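Local coordinates for protein tyrosyl-tRNA synthetase (Aeropyrum pernix, PDB 2CYA) that probably joins tyrosine to its cognate tRNA in two steps, first activating the amino acid with ATP and then transferring it to the acceptor end, at residues G38-E43 and F69-A74; P275-A280 and E311-Y316. One frame throughout, in Å; residues are numbered along the deposited sequence.

Contact 1. Residues G38-E43 and F69-A74; sequences GYIGYE and FSVLEA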
loop_
_atom_site.group_PDB
_atom_site.type_symbol
_atom_site.label_atom_id
_atom_site.label_comp_id
_atom_site.label_asym_id
_atom_site.label_seq_id
_atom_site.Cartn_x
_atom_site.Cartn_y
_atom_site.Cartn_z
ATOM N N GLY A 38 1.893 -10.754 -21.957
ATOM C CA GLY A 38 2.284 -11.533 -20.802
ATOM C C GLY A 38 3.545 -10.965 -20.194
ATOM O O GLY A 38 4.190 -10.091 -20.778
ATOM N N TYR A 39 3.889 -11.444 -19.010
ATOM C CA TYR A 39 5.113 -10.997 -18.369
ATOM C C TYR A 39 5.553 -12.030 -17.365
ATOM O O TYR A 39 4.882 -13.048 -17.169
ATOM C CB TYR A 39 4.894 -9.659 -17.619
ATOM C CG TYR A 39 4.558 -9.790 -16.121
ATOM C CD1 TYR A 39 5.076 -8.876 -15.194
ATOM C CD2 TYR A 39 3.746 -10.819 -15.636
ATOM C CE1 TYR A 39 4.800 -8.977 -13.835
ATOM C CE2 TYR A 39 3.461 -10.937 -14.267
ATOM C CZ TYR A 39 3.997 -10.012 -13.368
ATOM O OH TYR A 39 3.780 -10.135 -12.002
ATOM N N ILE A 40 6.715 -11.761 -16.776
ATOM C CA ILE A 40 7.226 -12.519 -15.647
ATOM C C ILE A 40 7.789 -11.389 -14.779
ATOM O O ILE A 40 8.343 -10.397 -15.295
ATOM C CB ILE A 40 8.359 -13.541 -15.946
ATOM C CG1 ILE A 40 8.675 -14.285 -14.636
ATOM C CG2 ILE A 40 9.596 -12.862 -16.510
ATOM C CD1 ILE A 40 9.752 -15.417 -14.727
ATOM N N GLY A 41 7.567 -11.503 -13.478
ATOM C CA GLY A 41 8.074 -10.520 -12.553
ATOM C C GLY A 41 8.991 -11.300 -11.642
ATOM O O GLY A 41 8.622 -12.375 -11.153
ATOM N N TYR A 42 10.178 -10.779 -11.399
ATOM C CA TYR A 42 11.112 -11.479 -10.538
ATOM C C TYR A 42 11.883 -10.477 -9.701
ATOM O O TYR A 42 12.100 -9.342 -10.124
ATOM C CB TYR A 42 12.090 -12.291 -11.395
ATOM C CG TYR A 42 13.198 -11.452 -11.975
ATOM C CD1 TYR A 42 14.437 -11.373 -11.340
ATOM C CD2 TYR A 42 12.985 -10.663 -13.119
ATOM C CE1 TYR A 42 15.447 -10.520 -11.827
ATOM C CE2 TYR A 42 13.988 -9.810 -13.613
ATOM C CZ TYR A 42 15.212 -9.749 -12.958
ATOM O OH TYR A 42 16.215 -8.928 -13.435
ATOM N N GLU A 43 12.314 -10.911 -8.522
ATOM C CA GLU A 43 13.096 -10.059 -7.641
ATOM C C GLU A 43 14.578 -10.159 -8.019
ATOM O O GLU A 43 15.142 -11.257 -8.030
ATOM C CB GLU A 43 12.946 -10.504 -6.172
ATOM C CG GLU A 43 11.580 -10.268 -5.521
ATOM C CD GLU A 43 11.501 -10.870 -4.115
ATOM O OE1 GLU A 43 12.497 -10.815 -3.366
ATOM O OE2 GLU A 43 10.441 -11.403 -3.748
ATOM N N PHE A 69 5.653 -9.853 -24.828
ATOM C CA PHE A 69 6.219 -10.063 -23.508
ATOM C C PHE A 69 7.009 -8.949 -22.857
ATOM O O PHE A 69 7.751 -8.213 -23.514
ATOM C CB PHE A 69 7.111 -11.315 -23.568
ATOM C CG PHE A 69 7.136 -12.107 -22.302
ATOM C CD1 PHE A 69 6.091 -12.964 -21.987
ATOM C CD2 PHE A 69 8.175 -11.939 -21.380
ATOM C CE1 PHE A 69 6.070 -13.640 -20.753
ATOM C CE2 PHE A 69 8.160 -12.609 -20.152
ATOM C CZ PHE A 69 7.106 -13.453 -19.839
ATOM N N SER A 70 6.866 -8.885 -21.535
ATOM C CA SER A 70 7.570 -7.925 -20.695
ATOM C C SER A 70 8.188 -8.661 -19.517
ATOM O O SER A 70 7.674 -9.695 -19.044
ATOM C CB SER A 70 6.617 -6.864 -20.124
ATOM O OG SER A 70 5.961 -6.135 -21.133
ATOM N N VAL A 71 9.307 -8.141 -19.051
ATOM C CA VAL A 71 9.944 -8.715 -17.882
ATOM C C VAL A 71 9.893 -7.562 -16.875
ATOM O O VAL A 71 10.356 -6.453 -17.161
ATOM C CB VAL A 71 11.427 -9.134 -18.127
ATOM C CG1 VAL A 71 12.083 -9.489 -16.785
ATOM C CG2 VAL A 71 11.502 -10.379 -19.063
ATOM N N LEU A 72 9.289 -7.797 -15.720
ATOM C CA LEU A 72 9.236 -6.738 -14.712
ATOM C C LEU A 72 10.367 -6.932 -13.711
ATOM O O LEU A 72 10.394 -7.923 -12.988
ATOM C CB LEU A 72 7.899 -6.740 -13.948
ATOM C CG LEU A 72 7.885 -5.688 -12.819
ATOM C CD1 LEU A 72 7.831 -4.294 -13.463
ATOM C CD2 LEU A 72 6.676 -5.891 -11.845
ATOM N N GLU A 73 11.307 -5.998 -13.677
ATOM C CA GLU A 73 12.397 -6.088 -12.712
ATOM C C GLU A 73 11.733 -5.561 -11.451
ATOM O O GLU A 73 11.640 -4.357 -11.256
ATOM C CB GLU A 73 13.566 -5.208 -13.179
ATOM C CG GLU A 73 14.071 -5.710 -14.536
ATOM C CD GLU A 73 15.050 -4.800 -15.231
ATOM O OE1 GLU A 73 15.071 -3.584 -14.928
ATOM O OE2 GLU A 73 15.789 -5.308 -16.115
ATOM N N ALA A 74 11.245 -6.486 -10.621
ATOM C CA ALA A 74 10.504 -6.160 -9.398
ATOM C C ALA A 74 11.396 -5.661 -8.277
ATOM O O ALA A 74 11.500 -6.298 -7.221
ATOM C CB ALA A 74 9.728 -7.379 -8.943
HETATM O O HOH W 1 3.855 -7.371 -22.137
HETATM O O HOH W 2 16.561 -7.859 -15.828
#
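F69 lies against Y39 where strands 37-42 and 68-73 run side by side as parallel neighbours. With helix 51-64 they form a beta-alpha-beta unit of the Rossmann-type catalytic domain of this class I synthetase.

Five backbone hydrogen bonds join the strands, alternating in direction. The bond from L72 N to I40 O is 2.8 Å long and nearly straight, 172° at the hydrogen. The bond from Y42 N to L72 O is longer, 3.3 Å. The bond from A74 N to Y42 O carries the pairing past the strand end, where A74 is the N-cap of helix 75-80.

The side chains of F69, I40, V71, Y42 and E73 share one face of the sheet. The F69 ring folds back over the first strand. Y39 CA sits over its face, 3.8 Å from the ring centroid, as a CH-pi contact. I40 CG2 meets the ring edge in plane. V59, L62 and V63 of helix 51-64 also touch the F69 side chain. An alanine in place of F69 would probably leave the backbone at Y39 and the methyl I40 CG2 without their aromatic cover and open a gap beneath helix 51-64. Further along, Y42 CG lies between its backbone N and carbonyl carbon (chi1 80°), and the ring edge meets V71 CG1, 3.7 Å from CE2.

On the other face, L72 CB packs at the edge of the Y39 ring. Y39 is a predicted tyrosine-binding residue. E43 probably bears on the same pocket, since its carboxylate bonds to Y165, another such residue.

Two waters join polar groups. One links G38 O to S70 OG, which also bonds to R113. The other accepts from Y42 OH at 2.6 Å and donates to E73 OE2, which also forms a salt bridge with R99.

Contact 2. Residues P275-A280 and E311-Y316; sequences PVLEIA and ELERDY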
loop_
_atom_site.group_PDB
_atom_site.type_symbol
_atom_site.label_atom_id
_atom_site.label_comp_id
_atom_site.label_asym_id
_atom_site.label_seq_id
_atom_site.Cartn_x
_atom_site.Cartn_y
_atom_site.Cartn_z
ATOM N N PRO A 275 17.720 -33.143 -7.627
ATOM C CA PRO A 275 18.110 -31.908 -8.328
ATOM C C PRO A 275 18.956 -32.159 -9.580
ATOM O O PRO A 275 18.870 -31.414 -10.560
ATOM C CB PRO A 275 18.903 -31.128 -7.276
ATOM C CG PRO A 275 18.530 -31.784 -5.960
ATOM C CD PRO A 275 18.396 -33.234 -6.325
ATOM N N VAL A 276 19.773 -33.206 -9.537
ATOM C CA VAL A 276 20.627 -33.546 -10.660
ATOM C C VAL A 276 19.771 -33.909 -11.858
ATOM O O VAL A 276 20.059 -33.508 -12.988
ATOM C CB VAL A 276 21.572 -34.717 -10.311
ATOM C CG1 VAL A 276 22.500 -35.002 -11.486
ATOM C CG2 VAL A 276 22.385 -34.361 -9.063
ATOM N N LEU A 277 18.710 -34.665 -11.610
ATOM C CA LEU A 277 17.806 -35.042 -12.687
ATOM C C LEU A 277 16.994 -33.819 -13.149
ATOM O O LEU A 277 16.765 -33.641 -14.341
ATOM C CB LEU A 277 16.870 -36.173 -12.230
ATOM C CG LEU A 277 17.452 -37.585 -12.322
ATOM C CD1 LEU A 277 16.387 -38.620 -11.963
ATOM C CD2 LEU A 277 17.932 -37.830 -13.752
ATOM N N GLU A 278 16.571 -32.979 -12.210
ATOM C CA GLU A 278 15.813 -31.777 -12.553
ATOM C C GLU A 278 16.651 -30.898 -13.476
ATOM O O GLU A 278 16.142 -30.355 -14.448
ATOM C CB GLU A 278 15.460 -30.974 -11.298
ATOM C CG GLU A 278 14.579 -31.722 -10.312
ATOM C CD GLU A 278 14.276 -30.909 -9.066
ATOM O OE1 GLU A 278 15.146 -30.132 -8.612
ATOM O OE2 GLU A 278 13.163 -31.058 -8.529
ATOM N N ILE A 279 17.935 -30.746 -13.162
ATOM C CA ILE A 279 18.806 -29.935 -14.004
ATOM C C ILE A 279 18.844 -30.540 -15.410
ATOM O O ILE A 279 18.738 -29.824 -16.414
ATOM C CB ILE A 279 20.227 -29.880 -13.431
ATOM C CG1 ILE A 279 20.226 -29.023 -12.164
ATOM C CG2 ILE A 279 21.217 -29.402 -14.508
ATOM C CD1 ILE A 279 21.516 -29.037 -11.398
ATOM N N ALA A 280 18.976 -31.860 -15.484
ATOM C CA ALA A 280 19.030 -32.527 -16.788
ATOM C C ALA A 280 17.742 -32.290 -17.554
ATOM O O ALA A 280 17.753 -31.928 -18.730
ATOM C CB ALA A 280 19.251 -34.026 -16.612
ATOM N N GLU A 311 14.127 -41.070 -21.608
ATOM C CA GLU A 311 15.000 -42.223 -21.791
ATOM C C GLU A 311 15.926 -42.294 -20.584
ATOM O O GLU A 311 15.992 -43.310 -19.892
ATOM C CB GLU A 311 15.844 -42.067 -23.054
ATOM C CG GLU A 311 15.110 -42.321 -24.353
ATOM C CD GLU A 311 15.963 -41.973 -25.560
ATOM O OE1 GLU A 311 17.120 -42.452 -25.634
ATOM O OE2 GLU A 311 15.473 -41.218 -26.432
ATOM N N LEU A 312 16.637 -41.194 -20.343
ATOM C CA LEU A 312 17.566 -41.090 -19.230
ATOM C C LEU A 312 16.910 -41.485 -17.913
ATOM O O LEU A 312 17.503 -42.217 -17.122
ATOM C CB LEU A 312 18.102 -39.653 -19.133
ATOM C CG LEU A 312 19.099 -39.279 -18.026
ATOM C CD1 LEU A 312 19.599 -37.865 -18.253
ATOM C CD2 LEU A 312 18.446 -39.383 -16.662
ATOM N N GLU A 313 15.692 -41.001 -17.673
ATOM C CA GLU A 313 15.001 -41.308 -16.422
ATOM C C GLU A 313 14.682 -42.788 -16.255
ATOM O O GLU A 313 14.779 -43.326 -15.153
ATOM C CB GLU A 313 13.712 -40.501 -16.284
ATOM C CG GLU A 313 13.540 -39.998 -14.873
ATOM C CD GLU A 313 12.126 -39.622 -14.537
ATOM O OE1 GLU A 313 11.296 -40.540 -14.380
ATOM O OE2 GLU A 313 11.846 -38.409 -14.426
ATOM N N ARG A 314 14.280 -43.437 -17.344
ATOM C CA ARG A 314 13.978 -44.864 -17.291
ATOM C C ARG A 314 15.270 -45.584 -16.916
ATOM O O ARG A 314 15.338 -46.256 -15.886
ATOM C CB ARG A 314 13.461 -45.347 -18.649
ATOM C CG ARG A 314 12.146 -44.701 -19.047
ATOM C CD ARG A 314 11.637 -45.236 -20.372
ATOM N NE ARG A 314 10.373 -44.614 -20.756
ATOM C CZ ARG A 314 9.676 -44.935 -21.843
ATOM N NH1 ARG A 314 10.118 -45.880 -22.667
ATOM N NH2 ARG A 314 8.529 -44.316 -22.105
ATOM N N ASP A 315 16.298 -45.417 -17.743
ATOM C CA ASP A 315 17.601 -46.024 -17.487
ATOM C C ASP A 315 18.095 -45.710 -16.075
ATOM O O ASP A 315 18.782 -46.526 -15.457
ATOM C CB ASP A 315 18.627 -45.514 -18.497
ATOM C CG ASP A 315 18.678 -46.355 -19.752
ATOM O OD1 ASP A 315 17.602 -46.705 -20.280
ATOM O OD2 ASP A 315 19.799 -46.656 -20.218
ATOM N N TYR A 316 17.756 -44.528 -15.566
ATOM C CA TYR A 316 18.188 -44.159 -14.225
ATOM C C TYR A 316 17.376 -44.925 -13.196
ATOM O O TYR A 316 17.916 -45.376 -12.184
ATOM C CB TYR A 316 18.021 -42.657 -13.971
ATOM C CG TYR A 316 18.604 -42.231 -12.642
ATOM C CD1 TYR A 316 19.983 -42.155 -12.464
ATOM C CD2 TYR A 316 17.783 -41.948 -11.552
ATOM C CE1 TYR A 316 20.529 -41.810 -11.243
ATOM C CE2 TYR A 316 18.325 -41.600 -10.316
ATOM C CZ TYR A 316 19.700 -41.535 -10.172
ATOM O OH TYR A 316 20.262 -41.206 -8.955
#
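The Y316 ring is met obliquely by a methyl of L277, with CD1 3.6 Å from ring atom CD2 and 3.9 Å from CE2. The motif is a pair of nearly antiparallel helices, 275-284 and 309-317, whose short segments run at 157° to each other. The segment axes come no closer than 11.3 Å, so long side chains bridge the space between them. P323 and L326 of helix 323-346 also touch the Y316 side chain, and its OH bonds to the backbone oxygen P267 O.

L277 is the central side chain. It points toward the second helix and splits its two methyls between partners. While CD1 goes to the tyrosine, CD2 meets L312 CD2 at 3.3 Å, closer than usual for two carbons. The two leucines cross obliquely. L312 CG is anti to its backbone N (chi1 180°), which carries the branch out toward the first helix.

No hydrogen bond crosses between the segments, so the contact is apolar packing. L326 also touches L277, which adds helix 323-346 to the same buried cluster. This is plain structural packing, remote from the tyrosine and ATP sites. One turn after L277, A280 adds a looser touch, its CB 4.2 Å from L312 CD1.

Overall arrangement
Contact 1 comes first along the chain and is complete before contact 2 begins. Their centres are 30 Å apart, and their nearest atoms are about 16 Å apart, so they do not touch. The centre of contact 1 is about 10 Å from the chain centre, in the mixed sheet, where strand 37-42 is flanked by strands 180-184 and 68-73. Contact 2 joins helices 275-284 and 309-317, and its centre is about 21 Å from the chain centre. The two share no helix or strand. Contact 1 thus belongs to the sheet carrying the predicted tyrosine pocket, while contact 2 packs a separate helical region.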